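Local coordinates for protein-tyrosine-phosphatase (Shewanella sp., PDB 2Z72) that catalyses the removal of phosphate from phosphotyrosine in proteins, acting at low temperature and probably using a two-zinc centre of the calcineurin-like phosphoesterase type, at residues 9-13 with 123-127; 67-73 with 104-110. Numbering follows the deposited sequence.

How the contacts relate
A metallophosphoesterase domain can be read as a two-sheet beta sandwich flanked by helices, with further elements packed on it, and these two contacts sample each level. Contact 2 (67-73 with 104-110) lies in the core, where strands 72-76 and 108-111 pair in parallel as part of a beta-alpha-beta unit. Contact 1 (9-13 with 123-127) joins the amino-terminal antiparallel sheet to helix 122-138, which follows strand 108-111 in the chain. Their centres are 26 Å apart and their nearest atoms about 9 Å. Between strand and helix comes D114, which ligates both zinc ions; D78 and H80, ligands of one zinc together with D114, follow strand 72-76. The side chain of V110 stays about 14 Å from a zinc.

Contact 1: 9-13 with 123-127; sequences DGPYV and NEVLW
An extended strand, 9-13, can be held to a helix by side chains reaching from one helical face, and here N123 and W127, one turn apart, do the work. The short axes come within 8.8 Å and cross at 47°; G10 and N123 mark the nearest approach, CA to CA 6.0 Å. G10 has phi/psi of 122/-169, which calls for glycine, and the peptide bond before P11 is cis. Both helical side chains adopt m for chi1 and point toward the strand. N123 ND2 donates to D9 OD2 (2.9 Å), while D9 OD1 accepts from Y12 OH (2.6 Å); N123 OD1 is hydrogen-bonded to Y181. The W127 indole meets P11 O at its edge, NE1 donating to P11 O (2.9 Å). P11 CD lies 3.8 Å from W127 CD1, and V13 CG2 packs 3.6 Å from W127 CZ2. Water 3 donates to P11 O (2.8 Å) and N123 OD1 (2.9 Å); water 1 accepts from N123 N (3.1 Å) and lies 2.8 Å from D9 OD2, to which it can donate. This strand-on-helix packing ties the amino-terminal sheet's edge strand to helix 122-138. Its chemistry implies buried polar groups satisfied by directed bonds and waters, alongside the packing of W127 on P11 and V13.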
loop_
_atom_site.group_PDB
_atom_site.type_symbol
_atom_site.label_atom_id
_atom_site.label_comp_id
_atom_site.label_asym_id
_atom_site.label_seq_id
_atom_site.Cartn_x
_atom_site.Cartn_y
_atom_site.Cartn_z
ATOM N N ASP A 9 14.578 -12.306 9.624
ATOM C CA ASP A 9 13.265 -11.864 9.139
ATOM C C ASP A 9 12.360 -11.603 10.335
ATOM O O ASP A 9 12.434 -12.305 11.342
ATOM C CB ASP A 9 12.662 -12.909 8.246
ATOM C CG ASP A 9 11.296 -12.575 7.672
ATOM O OD1 ASP A 9 10.529 -13.540 7.521
ATOM O OD2 ASP A 9 11.044 -11.384 7.383
ATOM N N GLY A 10 11.490 -10.652 10.197
ATOM C CA GLY A 10 10.517 -10.315 11.237
ATOM C C GLY A 10 10.597 -8.897 11.690
ATOM O O GLY A 10 11.273 -8.064 11.074
ATOM N N PRO A 11 9.921 -8.548 12.786
ATOM C CA PRO A 11 9.151 -9.467 13.594
ATOM C C PRO A 11 7.753 -9.721 13.058
ATOM O O PRO A 11 7.202 -8.927 12.283
ATOM C CB PRO A 11 9.063 -8.674 14.903
ATOM C CG PRO A 11 9.024 -7.230 14.500
ATOM C CD PRO A 11 9.968 -7.171 13.316
ATOM N N TYR A 12 7.202 -10.858 13.467
ATOM C CA TYR A 12 5.801 -11.198 13.303
ATOM C C TYR A 12 5.176 -11.052 14.700
ATOM O O TYR A 12 5.535 -11.777 15.613
ATOM C CB TYR A 12 5.668 -12.624 12.799
ATOM C CG TYR A 12 6.287 -12.830 11.431
ATOM C CD1 TYR A 12 7.619 -13.196 11.264
ATOM C CD2 TYR A 12 5.549 -12.613 10.266
ATOM C CE1 TYR A 12 8.166 -13.389 10.006
ATOM C CE2 TYR A 12 6.096 -12.791 9.048
ATOM C CZ TYR A 12 7.405 -13.154 8.898
ATOM O OH TYR A 12 7.894 -13.316 7.614
ATOM N N VAL A 13 4.278 -10.067 14.864
ATOM C CA VAL A 13 3.755 -9.706 16.160
ATOM C C VAL A 13 2.311 -10.148 16.298
ATOM O O VAL A 13 1.486 -9.895 15.442
ATOM C CB VAL A 13 3.889 -8.174 16.402
ATOM C CG1 VAL A 13 3.201 -7.778 17.688
ATOM C CG2 VAL A 13 5.330 -7.724 16.393
ATOM N N ASN A 123 8.776 -7.470 5.373
ATOM C CA ASN A 123 8.544 -6.974 6.701
ATOM C C ASN A 123 9.221 -5.657 6.967
ATOM O O ASN A 123 8.690 -4.846 7.761
ATOM C CB ASN A 123 8.888 -8.023 7.752
ATOM C CG ASN A 123 7.882 -9.149 7.738
ATOM O OD1 ASN A 123 6.682 -8.910 7.819
ATOM N ND2 ASN A 123 8.351 -10.408 7.627
ATOM N N GLU A 124 10.364 -5.390 6.383
ATOM C CA GLU A 124 11.010 -4.095 6.471
ATOM C C GLU A 124 10.060 -3.025 5.927
ATOM O O GLU A 124 9.912 -1.979 6.537
ATOM C CB GLU A 124 12.334 -4.077 5.730
ATOM C CG GLU A 124 13.422 -4.966 6.363
ATOM C CD GLU A 124 13.282 -6.443 6.222
ATOM O OE1 GLU A 124 12.487 -6.980 5.432
ATOM O OE2 GLU A 124 14.031 -7.135 7.002
ATOM N N VAL A 125 9.469 -3.261 4.770
ATOM C CA VAL A 125 8.517 -2.307 4.224
ATOM C C VAL A 125 7.337 -2.144 5.119
ATOM O O VAL A 125 6.890 -1.000 5.404
ATOM C CB VAL A 125 8.082 -2.674 2.794
ATOM C CG1 VAL A 125 7.093 -1.613 2.302
ATOM C CG2 VAL A 125 9.271 -2.745 1.854
ATOM N N LEU A 126 6.751 -3.247 5.600
ATOM C CA LEU A 126 5.553 -3.143 6.418
ATOM C C LEU A 126 5.789 -2.346 7.671
ATOM O O LEU A 126 5.024 -1.424 8.016
ATOM C CB LEU A 126 5.041 -4.563 6.734
ATOM C CG LEU A 126 4.403 -5.339 5.575
ATOM C CD1 LEU A 126 4.254 -6.789 5.955
ATOM C CD2 LEU A 126 3.029 -4.794 5.192
ATOM N N TRP A 127 6.855 -2.674 8.410
ATOM C CA TRP A 127 7.084 -1.970 9.673
ATOM C C TRP A 127 7.492 -0.523 9.436
ATOM O O TRP A 127 7.196 0.328 10.283
ATOM C CB TRP A 127 8.087 -2.721 10.566
ATOM C CG TRP A 127 7.520 -3.968 11.143
ATOM C CD1 TRP A 127 7.840 -5.253 10.883
ATOM C CD2 TRP A 127 6.458 -4.002 12.124
ATOM N NE1 TRP A 127 7.066 -6.086 11.630
ATOM C CE2 TRP A 127 6.212 -5.360 12.407
ATOM C CE3 TRP A 127 5.701 -3.033 12.812
ATOM C CZ2 TRP A 127 5.247 -5.765 13.317
ATOM C CZ3 TRP A 127 4.744 -3.440 13.712
ATOM C CH2 TRP A 127 4.520 -4.787 13.965
HETATM O O HOH W 1 11.200 -9.382 5.425
HETATM O O HOH W 2 11.978 -8.345 8.446
HETATM O O HOH W 3 5.213 -8.922 10.270
#

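Contact 2: 67-73 with 104-110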
loop_
_atom_site.group_PDB
_atom_site.type_symbol
_atom_site.label_atom_id
_atom_site.label_comp_id
_atom_site.label_asym_id
_atom_site.label_seq_id
_atom_site.Cartn_x
_atom_site.Cartn_y
_atom_site.Cartn_z
ATOM N N TYR A 67 -11.392 13.186 1.257
ATOM C CA TYR A 67 -10.710 14.275 1.889
ATOM C C TYR A 67 -10.775 15.536 0.992
ATOM O O TYR A 67 -10.644 15.423 -0.245
ATOM C CB TYR A 67 -9.188 13.998 2.153
ATOM C CG TYR A 67 -9.058 12.802 3.058
ATOM C CD1 TYR A 67 -8.891 13.003 4.421
ATOM C CD2 TYR A 67 -9.137 11.478 2.595
ATOM C CE1 TYR A 67 -8.785 11.957 5.291
ATOM C CE2 TYR A 67 -9.094 10.432 3.472
ATOM C CZ TYR A 67 -8.890 10.667 4.829
ATOM O OH TYR A 67 -8.832 9.642 5.747
ATOM N N LEU A 68 -10.958 16.666 1.610
ATOM C CA LEU A 68 -10.986 17.951 0.948
ATOM C C LEU A 68 -9.862 18.824 1.459
ATOM O O LEU A 68 -9.479 18.746 2.637
ATOM C CB LEU A 68 -12.218 18.726 1.366
ATOM C CG LEU A 68 -13.654 18.304 1.169
ATOM C CD1 LEU A 68 -14.688 19.303 1.745
ATOM C CD2 LEU A 68 -13.783 18.133 -0.324
ATOM N N GLY A 69 -9.396 19.722 0.610
ATOM C CA GLY A 69 -8.498 20.768 1.040
ATOM C C GLY A 69 -7.108 20.379 1.450
ATOM O O GLY A 69 -6.477 21.036 2.265
ATOM N N ILE A 70 -6.610 19.294 0.870
ATOM C CA ILE A 70 -5.262 18.794 1.217
ATOM C C ILE A 70 -4.222 19.458 0.318
ATOM O O ILE A 70 -4.211 19.276 -0.914
ATOM C CB ILE A 70 -5.220 17.257 1.151
ATOM C CG1 ILE A 70 -6.314 16.606 2.015
ATOM C CG2 ILE A 70 -3.847 16.770 1.547
ATOM C CD1 ILE A 70 -6.422 17.060 3.444
ATOM N N LYS A 71 -3.341 20.221 0.933
ATOM C CA LYS A 71 -2.410 21.055 0.171
ATOM C C LYS A 71 -1.387 20.252 -0.617
ATOM O O LYS A 71 -1.045 20.639 -1.732
ATOM C CB LYS A 71 -1.726 22.087 1.078
ATOM C CG LYS A 71 -2.733 23.150 1.595
ATOM C CD LYS A 71 -2.123 24.187 2.476
ATOM C CE LYS A 71 -3.155 25.195 3.048
ATOM N NZ LYS A 71 -4.420 24.559 3.545
ATOM N N LYS A 72 -0.886 19.141 -0.036
ATOM C CA LYS A 72 0.212 18.437 -0.756
ATOM C C LYS A 72 0.032 16.951 -0.571
ATOM O O LYS A 72 -0.240 16.495 0.551
ATOM C CB LYS A 72 1.542 19.009 -0.411
ATOM C CG LYS A 72 2.247 18.664 0.736
ATOM C CD LYS A 72 3.609 19.303 1.005
ATOM C CE LYS A 72 3.909 18.798 2.426
ATOM N NZ LYS A 72 5.125 19.409 2.954
ATOM N N VAL A 73 0.207 16.258 -1.649
ATOM C CA VAL A 73 0.036 14.791 -1.673
ATOM C C VAL A 73 1.232 14.211 -2.436
ATOM O O VAL A 73 1.635 14.765 -3.462
ATOM C CB VAL A 73 -1.277 14.398 -2.380
ATOM C CG1 VAL A 73 -1.480 12.864 -2.362
ATOM C CG2 VAL A 73 -2.490 15.040 -1.732
ATOM N N PHE A 104 7.319 15.150 5.859
ATOM C CA PHE A 104 6.389 15.710 4.881
ATOM C C PHE A 104 5.311 16.549 5.521
ATOM O O PHE A 104 4.371 16.953 4.841
ATOM C CB PHE A 104 5.853 14.555 4.004
ATOM C CG PHE A 104 5.277 14.954 2.670
ATOM C CD1 PHE A 104 5.990 15.695 1.753
ATOM C CD2 PHE A 104 3.987 14.523 2.322
ATOM C CE1 PHE A 104 5.407 16.028 0.518
ATOM C CE2 PHE A 104 3.415 14.867 1.118
ATOM C CZ PHE A 104 4.142 15.608 0.168
ATOM N N GLY A 105 5.473 16.855 6.811
ATOM C CA GLY A 105 4.568 17.818 7.424
ATOM C C GLY A 105 3.119 17.349 7.435
ATOM O O GLY A 105 2.846 16.210 7.795
ATOM N N GLU A 106 2.234 18.256 7.046
ATOM C CA GLU A 106 0.828 17.989 6.988
ATOM C C GLU A 106 0.437 17.398 5.642
ATOM O O GLU A 106 -0.759 17.245 5.338
ATOM C CB GLU A 106 -0.008 19.245 7.251
ATOM C CG GLU A 106 0.284 19.813 8.638
ATOM C CD GLU A 106 -0.610 20.965 9.012
ATOM O OE1 GLU A 106 -0.645 21.284 10.207
ATOM O OE2 GLU A 106 -1.242 21.495 8.079
ATOM N N GLY A 107 1.464 17.055 4.807
ATOM C CA GLY A 107 1.163 16.379 3.563
ATOM C C GLY A 107 0.530 15.020 3.786
ATOM O O GLY A 107 0.615 14.429 4.879
ATOM N N HIS A 108 -0.090 14.487 2.713
ATOM C CA HIS A 108 -0.607 13.142 2.661
ATOM C C HIS A 108 0.195 12.312 1.696
ATOM O O HIS A 108 0.523 12.755 0.612
ATOM C CB HIS A 108 -2.082 13.108 2.269
ATOM C CG HIS A 108 -2.978 13.682 3.323
ATOM N ND1 HIS A 108 -4.289 13.232 3.388
ATOM C CD2 HIS A 108 -2.808 14.589 4.278
ATOM C CE1 HIS A 108 -4.879 13.891 4.395
ATOM N NE2 HIS A 108 -4.026 14.705 4.950
ATOM N N MET A 109 0.508 11.067 2.092
ATOM C CA MET A 109 1.064 10.087 1.209
ATOM C C MET A 109 -0.007 9.067 0.853
ATOM O O MET A 109 -0.695 8.596 1.762
ATOM C CB MET A 109 2.232 9.331 1.915
ATOM C CG MET A 109 2.723 8.153 1.125
ATOM S SD MET A 109 4.087 7.263 1.920
ATOM C CE MET A 109 5.404 8.373 1.693
ATOM N N VAL A 110 -0.135 8.701 -0.409
ATOM C CA VAL A 110 -1.008 7.620 -0.817
ATOM C C VAL A 110 -0.098 6.531 -1.403
ATOM O O VAL A 110 0.526 6.742 -2.437
ATOM C CB VAL A 110 -2.063 8.010 -1.846
ATOM C CG1 VAL A 110 -3.024 6.869 -2.045
ATOM C CG2 VAL A 110 -2.820 9.275 -1.398
HETATM O O HOH W 4 -1.065 19.059 3.024
#
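A parallel strand pair begins where the turn 104-107 leads into strand 108-111 beside K72 and V73. At F104 the aromatic ring packs against the aliphatic arm of K72: CE of K72 sits 3.7 Å from the F104 ring centroid in a CH-pi contact over the face, and NZ adds an off-centre cation-pi interaction at 4.4 Å from the same centroid. The chain then reverses through a type II' turn, F104 to G107, closed by G107 N to F104 O (2.9 Å); G105, with its positive phi, suits the turn's second position. E106 O receives a weak hydrogen bond from water 4 (3.0 Å), which in turn accepts from K72 N (3.1 Å). G107 brings its CA to 3.3 Å from K72 O. A CB on G107 would clash with K72 CE and F104 CE2. Sheet pairing starts at H108, whose N donates to K72 O (3.0 Å) and which bridges in parallel with V73. Its imidazole takes I70 CG2 over one face, 3.7 Å from the centroid, and presents its edge to the face of Y67, a T-shaped pair with centroids 5.7 Å apart; ND1 is hydrogen-bonded to H144. Further along, V110 CG2 meets V73 CG1 at 4.0 Å. Strands 72-76 and 108-111, with helix 83-92 between them, form the beta-alpha-beta unit characteristic of the calcineurin-like phosphoesterase fold.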